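Local coordinates for pyruvate formate-lyase 2 (PDB 2F3O), which is a glycyl radical enzyme of uncertain substrate, related to pyruvate formate-lyase and glycerol dehydratase and probably acting as a lyase, at residues 52-57 / 68-73; 74-79 / 264-269; 338-343 / 370-375; 403-408 / 419-424. All coordinates share one frame; numbering follows the deposited sequence.

Contact 1. Residues 52-57 / 68-73; sequences ENIPIQ and MLPNPP
P70 sets its ring against I54 and P55, where the chain leaves helix 39-53. The tight part gathers around CG and CD of P70. CG1 of I54 lies 3.7 Å from CG of P70. CD1 of I54 meets CD of P70 at 3.8 Å. CG1 of I54 stands anti to its backbone N (chi1 -167°), and this side chain crosses the proline ring at about a right angle. The ring of P55 meets the same CG and also CB of P70, with the two CB atoms 3.8 Å apart. The backbone O of P55 also rests on CG of P70, at 3.4 Å. I54 and P70 are buried, but P55 is exposed. Q57 belongs to this more open side. Here one hydrogen bond, from N71 N to OE1 of Q57, 2.9 Å long, takes the place of close apolar packing. The donor sits 31° out of the plane of the Q57 carbonyl group. Beyond CG of Q57, CD lies anti to CB and carries OE1. The pair thus closes a ten-residue connection that has no helix or strand. Helix 22-34 lies alongside, with E22 touching P55 and P70. Helix 250-267 lends Q266 to I54, and strand 74-75 follows directly.

Contact 2. Residues 74-79 / 264-269; sequences GAIIFP and LHQENY
F78 holds CG anti to its carbonyl carbon (chi1 -70°), and its ring reaches the backbone of 265-269. I76 has CG1 in the same position (chi1 -50°). Its next torsion is extended (chi2 175°), which carries CD1 to 3.5 Å from the backbone O of H265. The F78 ring lies against the last part of helix 250-267 and the chain just after it. CA of Y269 sits over one face, 3.8 Å from the ring centroid, and forms a CH-pi contact displaced toward the rim. CB of Y269 adds an apolar contact to CD1 of F78 at 3.9 Å. The two side chains cross at about a right angle. At the edge, in the ring plane, is the O of H265, 3.3 Å from CZ of F78. The O of N268 approaches CZ of F78 obliquely, at 3.2 Å. No hydrogen bond joins the two segments. Segment 264-269 is held from within instead. L264 O accepts from the backbone N of E267 and N268 and from ND2 of N268. That ND2 also donates to OE1 of E267, which takes L514 N as well. Two other carbonyls near the ring have charged partners: R23 binds Q266 O and K509 binds E267 O. Triethylene glycol, probably from the crystallisation liquor, lies near the Y269 side chain and may mark a pocket. Carbonyl oxygens thus gather at the CZ-CE2 end of the ring. The slightly positive C-H edge probably suits the O of H265, so the contact may be weakly polar as well as apolar.

Contact 3. Residues 338-343 / 370-375; sequences GGCDIY and HVRINK
R372 meets the backbone of G339 and C340 with its side chain. Its CB starts 3.6 Å from CA of G339. CG stands anti to the carbonyl carbon of R372 (chi1 -77°), and CD comes within 4.1 Å of the O of G338. The chain then bends at chi3 (49°), which puts NE 3.6 Å from CA of G339. NE also forms a salt bridge with D401. CZ lies 3.9 Å from the N of C340. At the tip, NH1 donates to the O of Y421 and NH2 to the O of L419. NH2 also meets SG of C340 at 3.4 Å, with the sulfur at the edge of the guanidinium and in its plane. The N of C340 is close to NH2 too, but both are donors and no bond forms. G338 O lies over one guanidinium face. Beside the arginine, ND2 of N374 comes to 3.7 Å from the carbonyl C of G339 and hydrogen-bonds the other D401 oxygen. G338 and G339 both have positive phi; neither has a side chain between the two backbones. Further on, OD2 of D341 accepts from the N of Y343 in an Asx turn. Y343 OH then bonds N420 of the second subunit. Strands 334-338 and 368-373 run parallel in one sheet, and the contact lies by the C-terminal end of strand 334-338 and the loop that follows. The buried guanidinium is gripped by a carboxylate and two carbonyls, which probably favours its positive charge.

Contact 4. Residues 403-408 / 419-424; sequences AAVKAL and LNYTTD
V405 and L419 come together with their CA atoms 6.0 Å apart, and helix 403-408 crosses strand 421-424 at 98°, with the axes 10.3 Å apart. Y421 gives the largest single share of the contact. Its CG lies between the backbone N and the carbonyl carbon (chi1 75°), and the ring on it meets the helix. Three helix residues, A404, V405 and L408, meet this one side chain at different levels. CD1 of L408 touches CB of Y421 at 3.6 Å. CG1 of V405 approaches CD2 of Y421 at 4.0 Å and is about as near to CE2. CB of A404 meets the far end, 3.6 Å from CZ of Y421. All three come obliquely to the ring. The side chains of V405 and L408 each cross that of Y421 at about a right angle. V405 has a second partner, as its CG1 lies 4.1 Å from CD1 of L419. Nothing polar passes directly between the two segments. The tyrosine hydroxyl instead hydrogen-bonds D401, at the start of the same helix, so the apolar ring has a polar anchor at its tip. N420 packs on I342 of the second subunit. Around the contact, strand 428-431 pairs antiparallel with 421-424. I429 of that strand touches A404, L408 and Y421. Helix 415-419 adds A418 against V405 and L408. F399 of strand 396-400 packs on Y421 and T423.

The four contacts follow one another along the chain and form two pairs. Contacts 1 and 2 have centres about 12 Å apart and touch through M68 O and Q266 NE2. Helix 39-53, strand 74-75 and helix 250-267 meet there. Contacts 3 and 4 are about 9 Å apart, and a probable hydrogen bond between H370 ND1 and T423 OG1 helps join them. Contact 3 lies at the parallel strands 334-338 and 368-373 of the five-stranded sheet. Contact 4 joins helix 401-410 to strand 421-424. The pairs lie about 28 to 36 Å apart between centres. Contacts 3 and 4 both reach the second subunit, so that side of the fold lies at the interface with it.

Contact 1. Residues 52-57 / 68-73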
# COMPACT_ATOMS: atom_id res chain seq x y z
N GLU A 52 -26.71 7.48 -30.25
CA GLU A 52 -27.25 6.75 -31.37
C GLU A 52 -28.63 7.25 -31.80
O GLU A 52 -29.05 6.99 -32.93
CB GLU A 52 -27.30 5.26 -31.07
CG GLU A 52 -25.95 4.61 -31.13
CD GLU A 52 -25.97 3.21 -30.58
OE1 GLU A 52 -27.08 2.76 -30.17
OE2 GLU A 52 -24.88 2.59 -30.53
N ASN A 53 -29.31 7.99 -30.93
CA ASN A 53 -30.68 8.40 -31.20
C ASN A 53 -31.01 9.91 -31.19
O ASN A 53 -32.14 10.30 -31.47
CB ASN A 53 -31.62 7.64 -30.28
CG ASN A 53 -31.66 6.15 -30.59
OD1 ASN A 53 -32.07 5.75 -31.67
ND2 ASN A 53 -31.23 5.33 -29.64
N ILE A 54 -30.03 10.75 -30.86
CA ILE A 54 -30.25 12.20 -30.88
C ILE A 54 -30.37 12.67 -32.33
O ILE A 54 -29.62 12.21 -33.20
CB ILE A 54 -29.13 12.97 -30.09
CG1 ILE A 54 -29.50 14.43 -29.85
CG2 ILE A 54 -27.74 12.84 -30.76
CD1 ILE A 54 -28.78 15.06 -28.69
N PRO A 55 -31.38 13.51 -32.64
CA PRO A 55 -31.41 14.14 -33.97
C PRO A 55 -30.14 14.91 -34.27
O PRO A 55 -29.67 15.69 -33.45
CB PRO A 55 -32.62 15.07 -33.89
CG PRO A 55 -33.49 14.50 -32.83
CD PRO A 55 -32.56 13.85 -31.83
N ILE A 56 -29.56 14.65 -35.44
CA ILE A 56 -28.32 15.30 -35.84
C ILE A 56 -28.55 16.14 -37.10
O ILE A 56 -29.45 15.86 -37.88
CB ILE A 56 -27.17 14.27 -36.07
CG1 ILE A 56 -27.48 13.28 -37.19
CG2 ILE A 56 -26.87 13.49 -34.80
CD1 ILE A 56 -26.27 12.49 -37.64
N GLN A 57 -27.74 17.18 -37.28
CA GLN A 57 -27.82 17.98 -38.51
C GLN A 57 -26.51 18.67 -38.85
O GLN A 57 -25.79 19.14 -37.97
CB GLN A 57 -28.96 19.00 -38.45
CG GLN A 57 -29.03 19.72 -37.15
CD GLN A 57 -30.17 20.70 -37.10
OE1 GLN A 57 -30.94 20.71 -36.15
NE2 GLN A 57 -30.29 21.53 -38.15
N MET A 68 -24.45 20.29 -30.85
CA MET A 68 -24.43 19.96 -29.44
C MET A 68 -25.80 19.54 -28.97
O MET A 68 -25.93 18.66 -28.13
CB MET A 68 -23.94 21.16 -28.64
CG MET A 68 -22.54 21.57 -29.01
SD MET A 68 -21.71 22.23 -27.57
CE MET A 68 -21.78 23.94 -27.95
N LEU A 69 -26.83 20.18 -29.50
CA LEU A 69 -28.20 19.74 -29.28
C LEU A 69 -28.86 19.88 -30.65
O LEU A 69 -28.34 20.64 -31.49
CB LEU A 69 -28.86 20.64 -28.25
CG LEU A 69 -28.62 22.13 -28.48
CD1 LEU A 69 -29.92 22.83 -28.74
CD2 LEU A 69 -27.89 22.75 -27.33
N PRO A 70 -29.97 19.14 -30.91
CA PRO A 70 -30.68 19.32 -32.18
C PRO A 70 -31.28 20.70 -32.19
O PRO A 70 -31.70 21.17 -31.15
CB PRO A 70 -31.81 18.30 -32.12
CG PRO A 70 -31.47 17.36 -31.05
CD PRO A 70 -30.61 18.10 -30.08
N ASN A 71 -31.31 21.32 -33.36
CA ASN A 71 -31.72 22.72 -33.54
C ASN A 71 -31.18 23.73 -32.50
O ASN A 71 -31.87 24.07 -31.52
CB ASN A 71 -33.24 22.83 -33.69
CG ASN A 71 -33.67 24.23 -34.12
OD1 ASN A 71 -34.56 24.83 -33.50
ND2 ASN A 71 -33.03 24.76 -35.17
N PRO A 72 -29.94 24.21 -32.72
CA PRO A 72 -29.06 25.01 -31.87
C PRO A 72 -29.58 26.42 -31.50
O PRO A 72 -30.69 26.76 -31.87
CB PRO A 72 -27.75 25.02 -32.65
CG PRO A 72 -27.87 23.88 -33.60
CD PRO A 72 -29.29 23.91 -34.00
N PRO A 73 -28.73 27.29 -30.93
CA PRO A 73 -28.77 27.78 -29.58
C PRO A 73 -29.75 27.08 -28.66
O PRO A 73 -30.96 27.11 -28.89
CB PRO A 73 -29.08 29.27 -29.77
CG PRO A 73 -28.35 29.61 -31.09
CD PRO A 73 -27.95 28.25 -31.73

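Contact 2. Residues 74-79 / 264-269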
# COMPACT_ATOMS: atom_id res chain seq x y z
N GLY A 74 -29.21 26.46 -27.62
CA GLY A 74 -30.04 25.85 -26.59
C GLY A 74 -29.38 25.42 -25.29
O GLY A 74 -28.17 25.56 -25.10
N ALA A 75 -30.21 24.90 -24.38
CA ALA A 75 -29.75 24.36 -23.10
C ALA A 75 -29.94 22.85 -23.05
O ALA A 75 -31.02 22.35 -23.38
CB ALA A 75 -30.51 25.01 -21.97
N ILE A 76 -28.91 22.12 -22.65
CA ILE A 76 -29.04 20.68 -22.42
C ILE A 76 -29.45 20.43 -20.96
O ILE A 76 -28.94 21.08 -20.06
CB ILE A 76 -27.75 19.93 -22.76
CG1 ILE A 76 -27.25 20.32 -24.15
CG2 ILE A 76 -27.98 18.45 -22.74
CD1 ILE A 76 -25.91 19.73 -24.52
N ILE A 77 -30.41 19.53 -20.73
CA ILE A 77 -30.92 19.29 -19.38
C ILE A 77 -30.26 18.05 -18.75
O ILE A 77 -30.21 16.99 -19.39
CB ILE A 77 -32.45 19.12 -19.38
CG1 ILE A 77 -33.13 20.28 -20.09
CG2 ILE A 77 -33.01 19.00 -17.97
CD1 ILE A 77 -34.62 20.09 -20.18
N PHE A 78 -29.75 18.19 -17.53
CA PHE A 78 -29.15 17.07 -16.80
C PHE A 78 -29.93 16.84 -15.52
O PHE A 78 -29.56 17.37 -14.49
CB PHE A 78 -27.66 17.34 -16.51
CG PHE A 78 -26.79 17.32 -17.73
CD1 PHE A 78 -26.64 18.44 -18.52
CD2 PHE A 78 -26.15 16.15 -18.13
CE1 PHE A 78 -25.87 18.40 -19.68
CE2 PHE A 78 -25.38 16.09 -19.28
CZ PHE A 78 -25.24 17.21 -20.06
N PRO A 79 -31.02 16.06 -15.59
CA PRO A 79 -31.88 15.86 -14.41
C PRO A 79 -31.21 15.03 -13.31
O PRO A 79 -31.66 15.06 -12.17
CB PRO A 79 -33.09 15.10 -14.98
CG PRO A 79 -32.55 14.38 -16.16
CD PRO A 79 -31.53 15.30 -16.75
N LEU A 264 -19.04 14.61 -25.32
CA LEU A 264 -18.79 14.82 -23.88
C LEU A 264 -19.89 15.61 -23.26
O LEU A 264 -20.23 15.40 -22.10
CB LEU A 264 -17.46 15.53 -23.63
CG LEU A 264 -16.33 14.51 -23.68
CD1 LEU A 264 -14.98 15.16 -23.66
CD2 LEU A 264 -16.48 13.52 -22.57
N HIS A 265 -20.49 16.49 -24.06
CA HIS A 265 -21.56 17.33 -23.59
C HIS A 265 -22.89 16.62 -23.45
O HIS A 265 -23.89 17.22 -23.03
CB HIS A 265 -21.67 18.57 -24.46
CG HIS A 265 -20.68 19.62 -24.09
ND1 HIS A 265 -19.39 19.64 -24.60
CD2 HIS A 265 -20.76 20.65 -23.22
CE1 HIS A 265 -18.73 20.66 -24.08
NE2 HIS A 265 -19.54 21.29 -23.24
N GLN A 266 -22.91 15.32 -23.76
CA GLN A 266 -24.13 14.56 -23.60
C GLN A 266 -24.02 13.75 -22.34
O GLN A 266 -25.02 13.29 -21.80
CB GLN A 266 -24.39 13.64 -24.80
CG GLN A 266 -24.25 14.27 -26.18
CD GLN A 266 -25.01 15.57 -26.33
OE1 GLN A 266 -26.18 15.70 -25.92
NE2 GLN A 266 -24.35 16.56 -26.91
N GLU A 267 -22.79 13.59 -21.86
CA GLU A 267 -22.53 12.86 -20.63
C GLU A 267 -22.33 13.80 -19.43
O GLU A 267 -22.86 13.57 -18.35
CB GLU A 267 -21.29 11.97 -20.80
CG GLU A 267 -20.74 11.37 -19.51
CD GLU A 267 -19.45 10.59 -19.71
OE1 GLU A 267 -18.38 11.22 -19.89
OE2 GLU A 267 -19.52 9.34 -19.70
N ASN A 268 -21.59 14.88 -19.65
CA ASN A 268 -21.19 15.77 -18.56
C ASN A 268 -21.85 17.10 -18.70
O ASN A 268 -22.04 17.57 -19.83
CB ASN A 268 -19.69 16.01 -18.62
CG ASN A 268 -18.93 14.73 -18.55
OD1 ASN A 268 -18.69 14.21 -17.46
ND2 ASN A 268 -18.57 14.20 -19.71
N TYR A 269 -22.16 17.72 -17.56
CA TYR A 269 -22.89 18.98 -17.57
C TYR A 269 -22.07 20.14 -18.16
O TYR A 269 -20.86 20.07 -18.27
CB TYR A 269 -23.56 19.27 -16.20
CG TYR A 269 -22.78 20.11 -15.24
CD1 TYR A 269 -23.32 21.28 -14.72
CD2 TYR A 269 -21.49 19.75 -14.84
CE1 TYR A 269 -22.61 22.07 -13.83
CE2 TYR A 269 -20.76 20.54 -13.96
CZ TYR A 269 -21.33 21.70 -13.45
OH TYR A 269 -20.61 22.49 -12.59

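Contact 3. Residues 338-343 / 370-375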
# COMPACT_ATOMS: atom_id res chain seq x y z
N GLY A 338 -0.66 29.64 -26.87
CA GLY A 338 0.57 30.29 -26.43
C GLY A 338 1.25 29.59 -25.27
O GLY A 338 0.85 28.50 -24.88
N GLY A 339 2.29 30.20 -24.73
CA GLY A 339 2.96 29.63 -23.57
C GLY A 339 4.28 29.01 -23.93
O GLY A 339 4.75 29.16 -25.05
N CYS A 340 4.87 28.29 -22.99
CA CYS A 340 6.19 27.69 -23.20
C CYS A 340 6.18 26.15 -23.23
O CYS A 340 5.16 25.51 -22.93
CB CYS A 340 7.14 28.16 -22.12
SG CYS A 340 6.69 27.52 -20.51
N ASP A 341 7.30 25.54 -23.59
CA ASP A 341 7.38 24.09 -23.50
C ASP A 341 7.83 23.66 -22.10
O ASP A 341 7.93 24.48 -21.19
CB ASP A 341 8.21 23.46 -24.66
CG ASP A 341 9.68 23.91 -24.69
OD1 ASP A 341 10.34 23.69 -25.72
OD2 ASP A 341 10.21 24.47 -23.70
N ILE A 342 8.17 22.39 -21.92
CA ILE A 342 8.64 21.89 -20.62
C ILE A 342 10.11 22.25 -20.30
O ILE A 342 10.68 21.76 -19.32
CB ILE A 342 8.43 20.37 -20.50
CG1 ILE A 342 9.22 19.66 -21.59
CG2 ILE A 342 6.95 20.01 -20.61
CD1 ILE A 342 9.39 18.22 -21.32
N TYR A 343 10.71 23.09 -21.15
CA TYR A 343 12.06 23.56 -20.95
C TYR A 343 12.12 25.07 -20.72
O TYR A 343 13.10 25.59 -20.20
CB TYR A 343 12.93 23.16 -22.12
CG TYR A 343 13.14 21.69 -22.15
CD1 TYR A 343 14.06 21.09 -21.29
CD2 TYR A 343 12.42 20.88 -23.01
CE1 TYR A 343 14.26 19.71 -21.31
CE2 TYR A 343 12.61 19.51 -23.04
CZ TYR A 343 13.52 18.93 -22.19
OH TYR A 343 13.73 17.58 -22.21
N HIS A 370 -7.97 31.65 -23.96
CA HIS A 370 -7.02 31.91 -22.91
C HIS A 370 -5.63 31.91 -23.47
O HIS A 370 -5.19 30.94 -24.07
CB HIS A 370 -7.12 30.83 -21.87
CG HIS A 370 -8.41 30.84 -21.13
ND1 HIS A 370 -8.88 29.74 -20.44
CD2 HIS A 370 -9.33 31.81 -20.96
CE1 HIS A 370 -10.03 30.04 -19.86
NE2 HIS A 370 -10.33 31.29 -20.17
N VAL A 371 -4.94 33.03 -23.30
CA VAL A 371 -3.63 33.19 -23.91
C VAL A 371 -2.56 33.20 -22.84
O VAL A 371 -2.52 34.07 -21.98
CB VAL A 371 -3.53 34.50 -24.74
CG1 VAL A 371 -2.33 34.45 -25.64
CG2 VAL A 371 -4.78 34.71 -25.56
N ARG A 372 -1.69 32.19 -22.89
CA ARG A 372 -0.52 32.14 -22.04
C ARG A 372 0.60 33.01 -22.63
O ARG A 372 0.99 32.86 -23.80
CB ARG A 372 -0.03 30.69 -21.89
CG ARG A 372 -0.82 29.81 -20.95
CD ARG A 372 -0.21 28.39 -20.89
NE ARG A 372 1.23 28.41 -20.67
CZ ARG A 372 1.99 27.34 -20.49
NH1 ARG A 372 1.44 26.14 -20.45
NH2 ARG A 372 3.31 27.47 -20.31
N ILE A 373 1.10 33.93 -21.82
CA ILE A 373 2.28 34.69 -22.20
C ILE A 373 3.29 34.66 -21.07
O ILE A 373 2.94 34.41 -19.91
CB ILE A 373 1.96 36.15 -22.52
CG1 ILE A 373 1.09 36.75 -21.44
CG2 ILE A 373 1.24 36.28 -23.85
CD1 ILE A 373 0.58 38.09 -21.86
N ASN A 374 4.54 34.92 -21.43
CA ASN A 374 5.64 34.91 -20.47
C ASN A 374 6.72 35.86 -20.92
O ASN A 374 6.56 36.56 -21.93
CB ASN A 374 6.22 33.49 -20.32
CG ASN A 374 6.52 32.82 -21.65
OD1 ASN A 374 7.42 33.22 -22.37
ND2 ASN A 374 5.77 31.79 -21.97
N LYS A 375 7.84 35.86 -20.21
CA LYS A 375 8.92 36.79 -20.54
C LYS A 375 9.66 36.48 -21.85
O LYS A 375 10.50 37.26 -22.28
CB LYS A 375 9.88 36.94 -19.35
CG LYS A 375 9.26 37.73 -18.22
CD LYS A 375 10.29 38.31 -17.27
CE LYS A 375 9.61 39.09 -16.14
NZ LYS A 375 10.46 39.22 -14.90

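Contact 4. Residues 403-408 / 419-424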
# COMPACT_ATOMS: atom_id res chain seq x y z
N ALA A 403 3.81 33.23 -12.69
CA ALA A 403 2.98 33.11 -11.48
C ALA A 403 2.20 31.82 -11.44
O ALA A 403 1.91 31.30 -10.37
CB ALA A 403 1.99 34.28 -11.39
N ALA A 404 1.84 31.34 -12.62
CA ALA A 404 0.99 30.16 -12.76
C ALA A 404 1.75 28.87 -12.47
O ALA A 404 1.23 28.00 -11.80
CB ALA A 404 0.37 30.12 -14.14
N VAL A 405 2.99 28.76 -12.97
CA VAL A 405 3.77 27.55 -12.73
C VAL A 405 4.34 27.51 -11.31
O VAL A 405 4.69 26.45 -10.80
CB VAL A 405 4.91 27.29 -13.78
CG1 VAL A 405 4.39 27.43 -15.19
CG2 VAL A 405 6.07 28.21 -13.57
N LYS A 406 4.40 28.68 -10.67
CA LYS A 406 4.88 28.79 -9.30
C LYS A 406 3.76 28.29 -8.38
O LYS A 406 4.03 27.63 -7.37
CB LYS A 406 5.26 30.24 -9.00
CG LYS A 406 5.99 30.49 -7.70
CD LYS A 406 6.64 31.88 -7.71
CE LYS A 406 7.38 32.13 -9.04
NZ LYS A 406 8.44 33.21 -9.03
N ALA A 407 2.52 28.59 -8.76
CA ALA A 407 1.34 28.18 -8.02
C ALA A 407 1.21 26.69 -8.08
O ALA A 407 0.90 26.05 -7.07
CB ALA A 407 0.11 28.81 -8.59
N LEU A 408 1.45 26.13 -9.26
CA LEU A 408 1.31 24.70 -9.47
C LEU A 408 2.42 23.93 -8.77
O LEU A 408 2.16 22.93 -8.13
CB LEU A 408 1.20 24.36 -10.95
CG LEU A 408 -0.09 24.85 -11.61
CD1 LEU A 408 0.06 24.86 -13.09
CD2 LEU A 408 -1.33 24.07 -11.21
N LEU A 419 4.98 23.48 -16.19
CA LEU A 419 5.33 24.19 -17.42
C LEU A 419 4.31 23.94 -18.53
O LEU A 419 3.91 24.86 -19.22
CB LEU A 419 6.72 23.77 -17.92
CG LEU A 419 8.01 24.54 -17.57
CD1 LEU A 419 7.75 25.99 -17.12
CD2 LEU A 419 8.84 23.81 -16.55
N ASN A 420 3.85 22.71 -18.67
CA ASN A 420 2.89 22.36 -19.71
C ASN A 420 1.43 22.50 -19.23
O ASN A 420 0.59 21.63 -19.48
CB ASN A 420 3.17 20.92 -20.17
CG ASN A 420 2.41 20.52 -21.42
OD1 ASN A 420 2.62 21.08 -22.50
ND2 ASN A 420 1.53 19.52 -21.29
N TYR A 421 1.12 23.58 -18.52
CA TYR A 421 -0.19 23.64 -17.93
C TYR A 421 -1.21 24.09 -18.96
O TYR A 421 -0.85 24.62 -20.00
CB TYR A 421 -0.25 24.53 -16.71
CG TYR A 421 -0.20 26.02 -16.97
CD1 TYR A 421 -1.37 26.80 -17.03
CD2 TYR A 421 1.01 26.68 -17.14
CE1 TYR A 421 -1.31 28.16 -17.26
CE2 TYR A 421 1.08 28.04 -17.37
CZ TYR A 421 -0.07 28.77 -17.43
OH TYR A 421 0.04 30.12 -17.64
N THR A 422 -2.47 23.86 -18.63
CA THR A 422 -3.57 24.32 -19.42
C THR A 422 -4.51 25.13 -18.55
O THR A 422 -4.38 25.18 -17.33
CB THR A 422 -4.36 23.15 -20.00
OG1 THR A 422 -5.39 23.65 -20.88
CG2 THR A 422 -4.99 22.34 -18.86
N THR A 423 -5.46 25.78 -19.20
CA THR A 423 -6.47 26.48 -18.48
C THR A 423 -7.82 25.82 -18.81
O THR A 423 -7.94 25.09 -19.78
CB THR A 423 -6.45 27.97 -18.87
OG1 THR A 423 -6.84 28.09 -20.23
CG2 THR A 423 -5.04 28.57 -18.75
N ASP A 424 -8.82 26.06 -17.97
CA ASP A 424 -10.20 25.68 -18.28
C ASP A 424 -11.16 26.65 -17.56
O ASP A 424 -10.80 27.29 -16.55
CB ASP A 424 -10.50 24.24 -17.86
CG ASP A 424 -10.32 24.01 -16.35
OD1 ASP A 424 -9.17 23.79 -15.92
OD2 ASP A 424 -11.33 24.02 -15.61